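Local coordinates for putative drug/sodium antiporter (Escherichia coli, PDB 4Z3N), which probably exports the genotoxin colibactin across the cell membrane as a MATE-family antiporter, at residues I124-L129 against L160-I165. Residues are numbered along the deposited sequence; the frame is centred on the assembly and turned at random.
Sequences IVITVL and LTVFSI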
loop_
_atom_site.group_PDB
_atom_site.type_symbol
_atom_site.label_atom_id
_atom_site.label_comp_id
_atom_site.label_asym_id
_atom_site.label_seq_id
_atom_site.Cartn_x
_atom_site.Cartn_y
_atom_site.Cartn_z
ATOM N N ILE A 124 -12.556 16.362 6.682
ATOM C CA ILE A 124 -13.055 17.720 6.458
ATOM C C ILE A 124 -12.269 18.488 5.383
ATOM O O ILE A 124 -12.842 19.005 4.430
ATOM C CB ILE A 124 -13.014 18.548 7.754
ATOM C CG1 ILE A 124 -13.911 17.930 8.827
ATOM C CG2 ILE A 124 -13.404 19.985 7.469
ATOM C CD1 ILE A 124 -13.829 18.647 10.178
ATOM N N VAL A 125 -10.960 18.593 5.554
ATOM C CA VAL A 125 -10.139 19.275 4.566
ATOM C C VAL A 125 -10.335 18.659 3.170
ATOM O O VAL A 125 -10.426 19.370 2.178
ATOM C CB VAL A 125 -8.637 19.235 4.964
ATOM C CG1 VAL A 125 -7.780 19.953 3.921
ATOM C CG2 VAL A 125 -8.444 19.849 6.347
ATOM N N ILE A 126 -10.424 17.335 3.103
ATOM C CA ILE A 126 -10.557 16.649 1.819
ATOM C C ILE A 126 -11.947 16.819 1.169
ATOM O O ILE A 126 -12.048 16.966 -0.049
ATOM C CB ILE A 126 -10.245 15.137 1.964
ATOM C CG1 ILE A 126 -8.773 14.924 2.310
ATOM C CG2 ILE A 126 -10.578 14.394 0.674
ATOM C CD1 ILE A 126 -8.403 13.456 2.517
ATOM N N THR A 127 -13.011 16.785 1.975
ATOM C CA THR A 127 -14.368 16.996 1.468
ATOM C C THR A 127 -14.605 18.463 1.098
ATOM O O THR A 127 -15.338 18.773 0.157
ATOM C CB THR A 127 -15.462 16.564 2.488
ATOM O OG1 THR A 127 -15.122 17.020 3.799
ATOM C CG2 THR A 127 -15.622 15.053 2.526
ATOM N N VAL A 128 -13.997 19.371 1.843
ATOM C CA VAL A 128 -14.216 20.782 1.597
ATOM C C VAL A 128 -13.436 21.278 0.380
ATOM O O VAL A 128 -14.001 21.924 -0.497
ATOM C CB VAL A 128 -13.858 21.603 2.835
ATOM C CG1 VAL A 128 -14.077 23.085 2.569
ATOM C CG2 VAL A 128 -14.704 21.138 3.998
ATOM N N LEU A 129 -12.145 20.969 0.324
ATOM C CA LEU A 129 -11.353 21.255 -0.864
ATOM C C LEU A 129 -11.784 20.366 -2.015
ATOM O O LEU A 129 -11.621 20.722 -3.183
ATOM C CB LEU A 129 -9.864 21.057 -0.596
ATOM C CG LEU A 129 -9.159 22.311 -0.095
ATOM C CD1 LEU A 129 -9.709 22.702 1.272
ATOM C CD2 LEU A 129 -7.665 22.080 -0.037
ATOM N N LEU A 160 -18.448 11.444 -0.180
ATOM C CA LEU A 160 -19.290 11.024 0.928
ATOM C C LEU A 160 -18.710 9.809 1.652
ATOM O O LEU A 160 -19.168 9.444 2.716
ATOM C CB LEU A 160 -20.713 10.728 0.440
ATOM C CG LEU A 160 -21.527 11.932 -0.054
ATOM C CD1 LEU A 160 -22.920 11.476 -0.423
ATOM C CD2 LEU A 160 -21.582 13.052 0.956
ATOM N N THR A 161 -17.713 9.178 1.053
ATOM C CA THR A 161 -17.100 7.999 1.630
ATOM C C THR A 161 -15.836 8.284 2.465
ATOM O O THR A 161 -15.349 7.409 3.171
ATOM C CB THR A 161 -16.741 7.006 0.523
ATOM O OG1 THR A 161 -15.589 7.490 -0.182
ATOM C CG2 THR A 161 -17.912 6.846 -0.433
ATOM N N VAL A 162 -15.332 9.511 2.403
ATOM C CA VAL A 162 -14.032 9.859 2.982
ATOM C C VAL A 162 -13.859 9.579 4.492
ATOM O O VAL A 162 -12.919 8.887 4.890
ATOM C CB VAL A 162 -13.727 11.346 2.723
ATOM C CG1 VAL A 162 -12.452 11.790 3.470
ATOM C CG2 VAL A 162 -13.604 11.592 1.233
ATOM N N PHE A 163 -14.743 10.123 5.323
ATOM C CA PHE A 163 -14.631 9.937 6.759
ATOM C C PHE A 163 -14.675 8.455 7.121
ATOM O O PHE A 163 -13.940 8.002 7.997
ATOM C CB PHE A 163 -15.726 10.709 7.496
ATOM C CG PHE A 163 -15.614 10.641 8.999
ATOM C CD1 PHE A 163 -14.400 10.898 9.634
ATOM C CD2 PHE A 163 -16.728 10.343 9.782
ATOM C CE1 PHE A 163 -14.292 10.852 11.006
ATOM C CE2 PHE A 163 -16.632 10.294 11.165
ATOM C CZ PHE A 163 -15.409 10.548 11.777
ATOM N N SER A 164 -15.507 7.692 6.428
ATOM C CA SER A 164 -15.650 6.272 6.721
ATOM C C SER A 164 -14.369 5.524 6.361
ATOM O O SER A 164 -13.920 4.645 7.110
ATOM C CB SER A 164 -16.852 5.685 5.972
ATOM O OG SER A 164 -17.834 6.690 5.726
ATOM N N ILE A 165 -13.783 5.880 5.223
ATOM C CA ILE A 165 -12.496 5.330 4.815
ATOM C C ILE A 165 -11.377 5.689 5.814
ATOM O O ILE A 165 -10.567 4.834 6.194
ATOM C CB ILE A 165 -12.081 5.828 3.406
ATOM C CG1 ILE A 165 -13.184 5.554 2.380
ATOM C CG2 ILE A 165 -10.763 5.199 2.978
ATOM C CD1 ILE A 165 -13.705 4.122 2.407
#
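Val162 meets Ile126 and Thr127 where two transmembrane helices of the MATE fold, 107-132 and 162-177, meet within one MatE family region. Of the two segments, Thr127 and Val162 bring their CA atoms closest, 7.3 Å apart, and the two segments bury just 137 Å² together. The packed part centres on buried Val162, which sends its CB toward helix 107-132; its CG2 meets CG2 of Ile126 at 4.2 Å, methyl against methyl. Leu81 and Ile84 of helix 75-101 touch Val162 and Ile126, respectively, so a third helix borders this apolar patch, and Ala123 adds a further contact to Val162. A bound monoolein lipid lies about 8 Å from the Ile126 side chain, too far to touch. The looser margin is at Thr127, which is only partly buried. Thr127 divides its two branches: its chi1 of 44° sets OG1 between the backbone N and carbonyl carbon, where it hydrogen-bonds to Ala123 O one turn earlier in its own helix. The polar end is thus satisfied within helix 107-132, and the methyl is left to face the neighbour, Thr127 CG2 lying 4.2 Å from Val162 CB.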